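Local coordinates for tail fiber protein (Pseudomonas aeruginosa, PDB 6CL6) that serves as the receptor-binding tail fibre of the R2 pyocin, a contractile bacteriocin particle, and attaches it to target cells, at the interface of chains A and B. Residues are numbered along the deposited sequence; one frame, centred on the assembly and turned at random. Chains: chain A/B, Tail fiber protein.

Four patches sample the chain A–chain B contact along an elongated fibre that holds three copies of the protein. Contact 4 and contact 3 lie about 34 Å apart between C-alpha centres, in the two beta-rich globular regions toward the N-terminus. Contact 1, in the slender shaft, is about 79 Å from contact 3, and contact 2, at the far end of the fibre, is about 70 Å beyond contact 1. Contacts 2 and 4 are about 178 Å apart. No residues are shared, so the subunits are joined repeatedly along their length by apolar packing, short strand pairing and water-bridged loops.

Contact 1: the interface of chains A and B. Residues chain A 245-247; chain B 250-253.
The carboxylate of A:Asp246 takes the hydroxyl of B:Ser252: OG donates to OD2 at 2.7 Å, on the anti side of that oxygen and 27° out of the carboxylate plane. The imidazole of A:His245, the other flat group, belongs to the HXH iron-binding motif formed with A:His243, whose side chains hold the iron(III) ion of the fibre shaft. It is not the ring but CB of A:His245 that packs on chain B, against methyl CD2 of B:Leu250 at 3.8 Å. Around these groups the chains run as short parallel strands, 245-246 of A beside 250-252 of B. The backbone N of B:Thr251 donates to O of A:His245 at 3.0 Å, almost straight along the carbonyl. One step on, N of A:Val247 donates to O of B:Ser252 at 2.8 Å. Methyl CG2 of A:Val247 rests against that same oxygen at 3.3 Å, so the carbonyl is both bonded and partly covered. The chi1 of A:Asp246 (-179°) sets its carboxylate opposite the backbone N and lets OD2 reach across to the serine of the neighbouring strand. B:Ser252 OG sits between backbone N and carbonyl carbon (chi1 62°), turned toward chain A.

Contact 2: the interface of chains A and B. Residues chain A 335, 339-342; chain B 340, 342-343, 358.
A:Ala341, with phi -137° and psi 47°, turns its backbone N toward chain B, where it donates to the hydroxyl OG of B:Ser342 at 2.8 Å in a somewhat bent bond. That hydroxyl lies beside its own backbone N, opposite the carbonyl carbon (chi1 -65°), which directs it into the A loop. It also meets water 1, which bridges to OG of A:Ser342, 2.8 Å from the water. A second bridge, water 2, lies 2.9 Å from O of A:Ala341 and also contacts N of B:Thr343. The A loop is braced by its own acid: N of A:Ser342 donates to OD2 of A:Asp340 at 2.9 Å from above the carboxylate plane, while OG approaches the syn lone pair of OD1 in a bond modelled unusually short. B:Asp340 adopts a different rotamer and faces the carbonyl of A:Thr339 instead, with water 3 lying near both groups, though its distance to the acid is doubtfully short. The ring of A:Phe335 receives CB of A:Ala341 over one face, 3.6 Å above the plane and toward the rim. Its far rim reaches chain B, CE2 lying 3.4 Å from O of B:Thr343 and CZ 3.9 Å from CB of B:Ser342. These loops, which lead from strand 324-331 into strand 343-346, sit at the distal end of the fibre, beside B:Gly358 of the calcium site.

Contact 3: the interface of chains A and B. Residues chain A 152, 168-169, 188; chain B 180, 182, 197, 199.
A:Tyr188 and B:His199 meet edge to face, their ring centres 4.9 Å apart and their planes 72° to each other. The tyrosine brings its CE2 side over one face of the imidazole, 3.7 Å above the plane and offset toward the rim. B:Phe180 enters between this tyrosine and A:Ser152. On one side its CE1 touches CB of A:Ser152 at 3.6 Å, and its CZ comes 3.4 Å from the serine carbonyl O. On the other, CB of A:Tyr188 sits at the edge of the phenyl ring, in its plane, 3.8 Å from CE2. The methyl of A:Ala168 adds a looser contact to the same phenyl carbon. B:Tyr182 reaches across to the backbone of A:Gly169, the first residue of strand 169-177, and its CE2 packs at 3.8 Å on CA of A:Tyr188. In A:Tyr188, which directly follows strand 180-187, CG is wedged between backbone N and carbonyl carbon (chi1 86°), bringing the CD2–CE2 edge of the ring against the face of the histidine. This is apolar packing of a beta-rich globular region against its neighbour in the fibre. Behind the first shell, the B strands 180-187 and 193-199 hold the aromatic groups in register. B:His199 CD2 rests 3.3 Å above the rim of the B:Phe180 face, and B:Cys197 sets SG over the centre of the B:Tyr182 ring, 3.7 Å above its plane.

Contact 4: the interface of chains A and B. Residues chain A 75, 89, 91, 99; chain B 89, 99, 101, 120.
With CG anti to the backbone N (chi1 179°), A:Met99 runs straight out toward chain B and then bends at its end (chi3 -66°), turning methyl CE against B:Ile89. CE touches CG1 of that isoleucine at 3.7 Å, the two side chains crossing at about a right angle. The sulfur of A:Met99 meets its counterpart, SD of B:Met99, also at 3.7 Å; the same residue of both copies thus joins in one apolar seam between beta strands. B:Cys120 flanks it, its SG lying 3.9 Å from CE of A:Met99, a packing contact of the methionine methyl with the cysteine sulfur. In B:Ile89, CG1 stands opposite the carbonyl carbon (chi1 -58°), and the branch ending in CD1 reaches toward the sheet of chain A. There CD1 fits beside methyl CG2 of A:Thr91 at 4.0 Å and faces the amide nitrogen of A:Gln75, which approaches from the opposite direction. The residues come from strands 72-79, 85-92 and 99-104 of A and from 85-92 and 99-104 of B, with B:Cys120 contributed by a loop. At the rim of the seam, A:Thr91 and B:Val101 slide past each other in opposite directions, with methyl CG2 of the threonine 3.9 Å from methyl CG2 of the valine.

Contact 1: the interface of chains A and B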
ATOM      1  N   HIS A 245     -33.837 -22.937   7.101  1.00 39.71           N
ATOM      2  CA  HIS A 245     -34.772 -21.889   6.722  1.00 37.49           C
ATOM      3  C   HIS A 245     -36.117 -22.137   7.384  1.00 49.16           C
ATOM      4  O   HIS A 245     -36.478 -23.276   7.702  1.00 36.46           O
ATOM      5  CB  HIS A 245     -34.988 -21.820   5.203  1.00 45.70           C
ATOM      6  CG  HIS A 245     -33.975 -20.998   4.473  1.00 46.30           C
ATOM      7  ND1 HIS A 245     -33.883 -19.634   4.626  1.00 40.84           N
ATOM      8  CD2 HIS A 245     -33.016 -21.343   3.582  1.00 33.36           C
ATOM      9  CE1 HIS A 245     -32.909 -19.176   3.862  1.00 45.42           C
ATOM     10  NE2 HIS A 245     -32.367 -20.192   3.220  1.00 31.51           N
ATOM     11  N   ASP A 246     -36.848 -21.053   7.580  1.00 36.93           N
ATOM     12  CA  ASP A 246     -38.262 -21.094   7.902  1.00 39.58           C
ATOM     13  C   ASP A 246     -39.044 -21.060   6.605  1.00 54.91           C
ATOM     14  O   ASP A 246     -38.637 -20.399   5.644  1.00 32.85           O
ATOM     15  CB  ASP A 246     -38.649 -19.917   8.795  1.00 54.63           C
ATOM     16  CG  ASP A 246     -40.115 -19.938   9.165  1.00 65.53           C
ATOM     17  OD1 ASP A 246     -40.935 -19.509   8.333  1.00 46.09           O
ATOM     18  OD2 ASP A 246     -40.436 -20.406  10.275  1.00 38.43           O
ATOM     19  N   VAL A 247     -40.166 -21.781   6.574  1.00 39.69           N
ATOM     20  CA  VAL A 247     -40.919 -21.882   5.333  1.00 39.53           C
ATOM     21  C   VAL A 247     -41.396 -20.517   4.874  1.00 33.40           C
ATOM     22  O   VAL A 247     -41.638 -20.306   3.677  1.00 51.82           O
ATOM     23  CB  VAL A 247     -42.099 -22.863   5.529  1.00 45.07           C
ATOM     24  CG1 VAL A 247     -43.026 -22.819   4.342  1.00 62.68           C
ATOM     25  CG2 VAL A 247     -41.579 -24.271   5.752  1.00 49.41           C
TER
ATOM     26  N   LEU B 250     -35.650 -27.104   5.775  1.00 43.67           N
ATOM     27  CA  LEU B 250     -36.806 -26.309   6.178  1.00 45.27           C
ATOM     28  C   LEU B 250     -37.259 -26.827   7.534  1.00 55.23           C
ATOM     29  O   LEU B 250     -37.904 -27.876   7.629  1.00 47.23           O
ATOM     30  CB  LEU B 250     -37.921 -26.415   5.150  1.00 40.81           C
ATOM     31  CG  LEU B 250     -37.576 -25.864   3.770  1.00 35.01           C
ATOM     32  CD1 LEU B 250     -38.655 -26.297   2.789  1.00 34.68           C
ATOM     33  CD2 LEU B 250     -37.432 -24.347   3.789  1.00 41.04           C
ATOM     34  N   THR B 251     -36.914 -26.100   8.593  1.00 40.59           N
ATOM     35  CA  THR B 251     -37.051 -26.617   9.946  1.00 39.89           C
ATOM     36  C   THR B 251     -38.139 -25.934  10.758  1.00 48.50           C
ATOM     37  O   THR B 251     -38.358 -26.319  11.913  1.00 45.23           O
ATOM     38  CB  THR B 251     -35.707 -26.493  10.680  1.00 47.02           C
ATOM     39  OG1 THR B 251     -35.295 -25.116  10.701  1.00 44.33           O
ATOM     40  CG2 THR B 251     -34.653 -27.338   9.977  1.00 40.72           C
ATOM     41  N   SER B 252     -38.856 -24.975  10.178  1.00 39.35           N
ATOM     42  CA  SER B 252     -39.913 -24.292  10.911  1.00 35.18           C
ATOM     43  C   SER B 252     -40.895 -23.664   9.932  1.00 37.04           C
ATOM     44  O   SER B 252     -40.591 -23.471   8.753  1.00 35.09           O
ATOM     45  CB  SER B 252     -39.335 -23.238  11.854  1.00 55.49           C
ATOM     46  OG  SER B 252     -38.648 -22.242  11.133  1.00 43.94           O
ATOM     47  N   GLY B 253     -42.088 -23.362  10.444  1.00 44.54           N
ATOM     48  CA  GLY B 253     -43.147 -22.780   9.646  1.00 42.65           C
ATOM     49  C   GLY B 253     -43.986 -23.835   8.937  1.00 39.75           C
ATOM     50  O   GLY B 253     -43.678 -25.029   8.930  1.00 34.98           O
TER

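Contact 2: the interface of chains A and B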
ATOM      1  N   PHE A 335     -99.520 -54.321   6.870  1.00 13.66           N
ATOM      2  CA  PHE A 335    -100.632 -54.479   5.940  1.00 13.39           C
ATOM      3  C   PHE A 335    -101.192 -55.903   5.977  1.00 22.26           C
ATOM      4  O   PHE A 335    -100.466 -56.890   6.131  1.00 15.77           O
ATOM      5  CB  PHE A 335    -100.174 -54.157   4.503  1.00 12.80           C
ATOM      6  CG  PHE A 335     -99.017 -54.992   4.021  1.00 14.40           C
ATOM      7  CD1 PHE A 335     -99.194 -56.293   3.581  1.00 12.21           C
ATOM      8  CD2 PHE A 335     -97.734 -54.437   3.945  1.00 20.58           C
ATOM      9  CE1 PHE A 335     -98.143 -57.038   3.112  1.00 15.40           C
ATOM     10  CE2 PHE A 335     -96.676 -55.176   3.489  1.00 15.97           C
ATOM     11  CZ  PHE A 335     -96.852 -56.475   3.069  1.00 12.42           C
ATOM     12  N   THR A 339    -104.295 -59.469   0.931  1.00 15.92           N
ATOM     13  CA  THR A 339    -104.577 -58.639  -0.221  1.00 17.27           C
ATOM     14  C   THR A 339    -103.273 -58.076  -0.781  1.00 14.85           C
ATOM     15  O   THR A 339    -102.215 -58.244  -0.200  1.00 19.88           O
ATOM     16  CB  THR A 339    -105.569 -57.517   0.160  1.00 18.75           C
ATOM     17  OG1 THR A 339    -106.031 -56.872  -1.023  1.00 16.97           O
ATOM     18  CG2 THR A 339    -104.904 -56.489   1.049  1.00 14.20           C
ATOM     19  N   ASP A 340    -103.371 -57.400  -1.934  1.00 14.98           N
ATOM     20  CA  ASP A 340    -102.207 -56.762  -2.520  1.00 12.41           C
ATOM     21  C   ASP A 340    -101.789 -55.527  -1.703  1.00 19.36           C
ATOM     22  O   ASP A 340    -102.624 -54.783  -1.164  1.00 13.43           O
ATOM     23  CB  ASP A 340    -102.453 -56.348  -3.963  1.00 27.15           C
ATOM     24  CG  ASP A 340    -101.288 -55.512  -4.549  1.00 46.63           C
ATOM     25  OD1 ASP A 340    -100.262 -56.114  -4.959  1.00 21.98           O
ATOM     26  OD2 ASP A 340    -101.382 -54.247  -4.595  1.00 22.63           O
ATOM     27  N   ALA A 341    -100.489 -55.313  -1.609  1.00 13.16           N
ATOM     28  CA  ALA A 341     -99.942 -54.105  -0.970  1.00 14.01           C
ATOM     29  C   ALA A 341     -98.792 -53.579  -1.820  1.00 17.19           C
ATOM     30  O   ALA A 341     -97.729 -53.221  -1.329  1.00 13.92           O
ATOM     31  CB  ALA A 341     -99.521 -54.372   0.466  1.00 16.47           C
ATOM     32  N   SER A 342     -99.030 -53.489  -3.112  1.00 13.16           N
ATOM     33  CA  SER A 342     -98.030 -53.031  -4.063  1.00 13.44           C
ATOM     34  C   SER A 342     -97.772 -51.541  -3.898  1.00 17.08           C
ATOM     35  O   SER A 342     -98.527 -50.821  -3.269  1.00 16.13           O
ATOM     36  CB  SER A 342     -98.492 -53.325  -5.498  1.00 18.99           C
ATOM     37  OG  SER A 342     -98.430 -54.702  -5.758  1.00 22.73           O
TER
ATOM     38  N   ASP B 340    -100.578 -61.965  -4.647  1.00 14.48           N
ATOM     39  CA  ASP B 340     -99.759 -60.888  -4.122  1.00 20.82           C
ATOM     40  C   ASP B 340     -98.457 -61.417  -3.530  1.00 22.12           C
ATOM     41  O   ASP B 340     -98.415 -62.482  -2.901  1.00 17.14           O
ATOM     42  CB  ASP B 340    -100.519 -60.100  -3.047  1.00 19.62           C
ATOM     43  CG  ASP B 340    -101.193 -60.994  -2.025  1.00 37.44           C
ATOM     44  OD1 ASP B 340    -102.209 -61.633  -2.389  1.00 42.57           O
ATOM     45  OD2 ASP B 340    -100.726 -61.043  -0.848  1.00 24.04           O
ATOM     46  N   SER B 342     -96.258 -58.960  -1.815  1.00 15.14           N
ATOM     47  CA  SER B 342     -95.847 -57.645  -1.354  1.00 13.88           C
ATOM     48  C   SER B 342     -94.758 -57.765  -0.294  1.00 10.03           C
ATOM     49  O   SER B 342     -94.451 -58.861   0.205  1.00 14.42           O
ATOM     50  CB  SER B 342     -97.051 -56.859  -0.825  1.00 22.43           C
ATOM     51  OG  SER B 342     -97.973 -56.588  -1.868  1.00 16.28           O
ATOM     52  N   THR B 343     -94.153 -56.619   0.023  1.00 11.77           N
ATOM     53  CA  THR B 343     -93.073 -56.538   0.969  1.00 10.14           C
ATOM     54  C   THR B 343     -93.293 -55.337   1.877  1.00 13.39           C
ATOM     55  O   THR B 343     -94.032 -54.400   1.547  1.00 19.49           O
ATOM     56  CB  THR B 343     -91.704 -56.356   0.259  1.00 16.22           C
ATOM     57  OG1 THR B 343     -91.724 -55.131  -0.491  1.00 17.59           O
ATOM     58  CG2 THR B 343     -91.438 -57.492  -0.700  1.00 15.61           C
ATOM     59  N   GLY B 358     -95.744 -60.574   2.076  1.00 11.20           N
ATOM     60  CA  GLY B 358     -97.135 -60.738   1.701  1.00 16.75           C
ATOM     61  C   GLY B 358     -97.418 -61.986   0.868  1.00 12.19           C
ATOM     62  O   GLY B 358     -98.563 -62.301   0.629  1.00 12.77           O
TER
HETATM   63  O   HOH W   1     -96.540 -56.087  -4.261  1.00 14.23           O
HETATM   64  O   HOH W   2     -95.081 -54.314  -1.817  1.00 15.61           O
HETATM   65  O   HOH W   3     -99.211 -59.218  -0.295  1.00 26.22           O

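Contact 3: the interface of chains A and B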
ATOM      1  N   SER A 152      35.070   8.773 -12.648  1.00 14.09           N
ATOM      2  CA  SER A 152      34.385   9.161 -13.872  1.00 12.99           C
ATOM      3  C   SER A 152      33.901   7.981 -14.686  1.00 16.99           C
ATOM      4  O   SER A 152      33.258   8.185 -15.716  1.00 11.78           O
ATOM      5  CB  SER A 152      35.309  10.057 -14.686  1.00 13.90           C
ATOM      6  OG  SER A 152      35.637  11.217 -13.927  1.00 16.16           O
ATOM      7  N   ALA A 168      29.833   5.509 -11.540  1.00 12.04           N
ATOM      8  CA  ALA A 168      30.630   6.724 -11.404  1.00 13.14           C
ATOM      9  C   ALA A 168      30.027   7.598 -10.304  1.00 12.18           C
ATOM     10  O   ALA A 168      28.827   7.544 -10.028  1.00 13.53           O
ATOM     11  CB  ALA A 168      30.657   7.464 -12.737  1.00 13.15           C
ATOM     12  N   GLY A 169      30.860   8.397  -9.662  1.00 10.16           N
ATOM     13  CA  GLY A 169      30.374   9.190  -8.543  1.00 12.98           C
ATOM     14  C   GLY A 169      31.463   9.973  -7.863  1.00 12.57           C
ATOM     15  O   GLY A 169      32.634   9.908  -8.226  1.00 14.16           O
ATOM     16  N   TYR A 188      26.765   9.491  -9.725  1.00 14.27           N
ATOM     17  CA  TYR A 188      26.626  10.516 -10.758  1.00 10.96           C
ATOM     18  C   TYR A 188      25.208  10.575 -11.308  1.00 16.25           C
ATOM     19  O   TYR A 188      24.711  11.658 -11.639  1.00 14.46           O
ATOM     20  CB  TYR A 188      27.641  10.275 -11.889  1.00  9.55           C
ATOM     21  CG  TYR A 188      27.194   9.323 -12.944  1.00 25.06           C
ATOM     22  CD1 TYR A 188      27.161   7.952 -12.715  1.00 16.39           C
ATOM     23  CD2 TYR A 188      26.782   9.792 -14.193  1.00 16.20           C
ATOM     24  CE1 TYR A 188      26.750   7.074 -13.709  1.00 17.71           C
ATOM     25  CE2 TYR A 188      26.342   8.927 -15.169  1.00 12.52           C
ATOM     26  CZ  TYR A 188      26.336   7.579 -14.929  1.00 27.32           C
ATOM     27  OH  TYR A 188      25.920   6.737 -15.922  1.00 17.66           O
TER
ATOM     28  N   PHE B 180      31.491  16.185 -15.054  1.00 16.20           N
ATOM     29  CA  PHE B 180      30.825  15.742 -13.819  1.00 14.17           C
ATOM     30  C   PHE B 180      30.815  16.944 -12.870  1.00 11.30           C
ATOM     31  O   PHE B 180      31.812  17.173 -12.179  1.00 16.56           O
ATOM     32  CB  PHE B 180      31.546  14.566 -13.180  1.00 17.49           C
ATOM     33  CG  PHE B 180      31.445  13.276 -13.945  1.00 11.32           C
ATOM     34  CD1 PHE B 180      32.361  12.966 -14.935  1.00 13.05           C
ATOM     35  CD2 PHE B 180      30.475  12.354 -13.630  1.00 17.17           C
ATOM     36  CE1 PHE B 180      32.270  11.773 -15.626  1.00 15.90           C
ATOM     37  CE2 PHE B 180      30.376  11.169 -14.320  1.00 17.15           C
ATOM     38  CZ  PHE B 180      31.289  10.875 -15.307  1.00 18.61           C
ATOM     39  N   TYR B 182      28.822  18.136  -9.607  1.00 10.85           N
ATOM     40  CA  TYR B 182      27.949  17.670  -8.540  1.00 13.99           C
ATOM     41  C   TYR B 182      27.430  18.854  -7.751  1.00 11.14           C
ATOM     42  O   TYR B 182      28.171  19.818  -7.524  1.00 12.06           O
ATOM     43  CB  TYR B 182      28.694  16.707  -7.599  1.00 10.49           C
ATOM     44  CG  TYR B 182      29.070  15.394  -8.281  1.00 10.46           C
ATOM     45  CD1 TYR B 182      30.278  15.280  -8.994  1.00 10.86           C
ATOM     46  CD2 TYR B 182      28.264  14.277  -8.187  1.00 10.87           C
ATOM     47  CE1 TYR B 182      30.643  14.092  -9.601  1.00 10.95           C
ATOM     48  CE2 TYR B 182      28.626  13.084  -8.787  1.00 10.34           C
ATOM     49  CZ  TYR B 182      29.809  13.004  -9.503  1.00 15.69           C
ATOM     50  OH  TYR B 182      30.162  11.833 -10.104  1.00 15.62           O
ATOM     51  N   CYS B 197      23.676  15.863 -10.350  1.00 11.38           N
ATOM     52  CA  CYS B 197      24.941  15.963 -11.074  1.00  8.08           C
ATOM     53  C   CYS B 197      24.671  16.301 -12.525  1.00 16.61           C
ATOM     54  O   CYS B 197      23.701  15.816 -13.106  1.00 14.92           O
ATOM     55  CB  CYS B 197      25.733  14.654 -10.980  1.00 12.81           C
ATOM     56  SG  CYS B 197      27.291  14.596 -11.936  1.00 17.26           S
ATOM     57  N   HIS B 199      26.054  15.577 -15.998  1.00 11.77           N
ATOM     58  CA  HIS B 199      26.908  14.602 -16.667  1.00 20.94           C
ATOM     59  C   HIS B 199      26.860  14.877 -18.163  1.00 14.43           C
ATOM     60  O   HIS B 199      25.770  14.918 -18.757  1.00 20.54           O
ATOM     61  CB  HIS B 199      26.454  13.171 -16.389  1.00 19.08           C
ATOM     62  CG  HIS B 199      27.273  12.151 -17.118  1.00 22.20           C
ATOM     63  ND1 HIS B 199      26.724  11.242 -17.996  1.00 26.09           N
ATOM     64  CD2 HIS B 199      28.612  11.940 -17.142  1.00 22.67           C
ATOM     65  CE1 HIS B 199      27.685  10.492 -18.501  1.00 35.40           C
ATOM     66  NE2 HIS B 199      28.839  10.895 -18.002  1.00 31.98           N
TER

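Contact 4: the interface of chains A and B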
ATOM      1  N   GLN A  75      63.321  31.018   4.689  1.00 10.87           N
ATOM      2  CA  GLN A  75      63.544  32.461   4.707  1.00 11.77           C
ATOM      3  C   GLN A  75      63.249  33.003   6.098  1.00 14.09           C
ATOM      4  O   GLN A  75      62.292  32.578   6.746  1.00 16.50           O
ATOM      5  CB  GLN A  75      62.665  33.186   3.688  1.00  9.38           C
ATOM      6  CG  GLN A  75      62.740  32.720   2.275  1.00 15.58           C
ATOM      7  CD  GLN A  75      61.646  33.359   1.439  1.00 24.06           C
ATOM      8  OE1 GLN A  75      61.629  34.567   1.250  1.00 32.69           O
ATOM      9  NE2 GLN A  75      60.699  32.543   0.980  1.00 20.28           N
ATOM     10  N   ILE A  89      59.404  31.637   6.559  1.00 11.03           N
ATOM     11  CA  ILE A  89      58.690  30.972   5.482  1.00  7.43           C
ATOM     12  C   ILE A  89      59.537  29.802   5.008  1.00  9.90           C
ATOM     13  O   ILE A  89      60.696  29.993   4.620  1.00 12.59           O
ATOM     14  CB  ILE A  89      58.420  31.921   4.295  1.00 10.97           C
ATOM     15  CG1 ILE A  89      57.582  33.105   4.732  1.00 14.98           C
ATOM     16  CG2 ILE A  89      57.795  31.139   3.143  1.00 11.13           C
ATOM     17  CD1 ILE A  89      57.587  34.229   3.768  1.00 11.05           C
ATOM     18  N   THR A  91      59.893  26.551   2.352  1.00  9.25           N
ATOM     19  CA  THR A  91      59.467  25.956   1.097  1.00  7.59           C
ATOM     20  C   THR A  91      60.293  24.701   0.851  1.00 20.61           C
ATOM     21  O   THR A  91      61.462  24.629   1.229  1.00 10.02           O
ATOM     22  CB  THR A  91      59.600  26.928  -0.062  1.00 11.37           C
ATOM     23  OG1 THR A  91      60.933  27.477  -0.071  1.00  8.08           O
ATOM     24  CG2 THR A  91      58.586  28.061   0.109  1.00 11.88           C
ATOM     25  N   MET A  99      54.637  24.756   1.205  1.00 19.24           N
ATOM     26  CA  MET A  99      55.031  25.981   1.918  1.00 18.04           C
ATOM     27  C   MET A  99      54.411  26.021   3.301  1.00 20.07           C
ATOM     28  O   MET A  99      53.240  25.638   3.482  1.00 12.91           O
ATOM     29  CB  MET A  99      54.584  27.231   1.145  1.00  8.83           C
ATOM     30  CG  MET A  99      54.919  28.559   1.821  1.00 10.58           C
ATOM     31  SD  MET A  99      54.223  30.017   0.979  1.00 12.01           S
ATOM     32  CE  MET A  99      55.144  29.969  -0.543  1.00 23.02           C
TER
ATOM     33  N   ILE B  89      58.721  30.854  -5.349  1.00 10.77           N
ATOM     34  CA  ILE B  89      57.448  31.385  -4.931  1.00  8.92           C
ATOM     35  C   ILE B  89      57.004  32.379  -6.002  1.00 16.13           C
ATOM     36  O   ILE B  89      57.720  33.349  -6.292  1.00 10.46           O
ATOM     37  CB  ILE B  89      57.543  32.083  -3.577  1.00  8.46           C
ATOM     38  CG1 ILE B  89      58.055  31.123  -2.494  1.00 11.94           C
ATOM     39  CG2 ILE B  89      56.218  32.683  -3.135  1.00 10.50           C
ATOM     40  CD1 ILE B  89      58.469  31.822  -1.242  1.00 15.48           C
ATOM     41  N   MET B  99      49.145  33.273  -5.075  1.00 12.82           N
ATOM     42  CA  MET B  99      50.476  32.793  -4.719  1.00 14.81           C
ATOM     43  C   MET B  99      50.615  31.320  -5.092  1.00 23.33           C
ATOM     44  O   MET B  99      49.681  30.546  -4.928  1.00 16.23           O
ATOM     45  CB  MET B  99      50.738  33.010  -3.245  1.00 12.44           C
ATOM     46  CG  MET B  99      52.155  32.531  -2.737  1.00 13.63           C
ATOM     47  SD  MET B  99      52.410  32.651  -0.952  1.00 15.07           S
ATOM     48  CE  MET B  99      52.746  34.410  -0.819  1.00 18.00           C
ATOM     49  N   VAL B 101      53.827  27.932  -5.361  1.00  9.20           N
ATOM     50  CA  VAL B 101      55.158  27.439  -5.029  1.00  8.64           C
ATOM     51  C   VAL B 101      55.495  26.205  -5.871  1.00 14.81           C
ATOM     52  O   VAL B 101      54.624  25.416  -6.218  1.00 12.56           O
ATOM     53  CB  VAL B 101      55.206  27.129  -3.510  1.00 10.51           C
ATOM     54  CG1 VAL B 101      54.270  25.994  -3.149  1.00 11.52           C
ATOM     55  CG2 VAL B 101      56.636  26.791  -3.066  1.00 11.17           C
ATOM     56  N   CYS B 120      48.971  28.462  -3.238  1.00  9.85           N
ATOM     57  CA  CYS B 120      48.989  28.820  -1.826  1.00 21.20           C
ATOM     58  C   CYS B 120      47.823  29.709  -1.363  1.00 20.14           C
ATOM     59  O   CYS B 120      47.391  29.578  -0.220  1.00 34.88           O
ATOM     60  CB  CYS B 120      50.308  29.528  -1.494  1.00 30.23           C
ATOM     61  SG  CYS B 120      51.749  28.439  -1.687  1.00 23.53           S
TER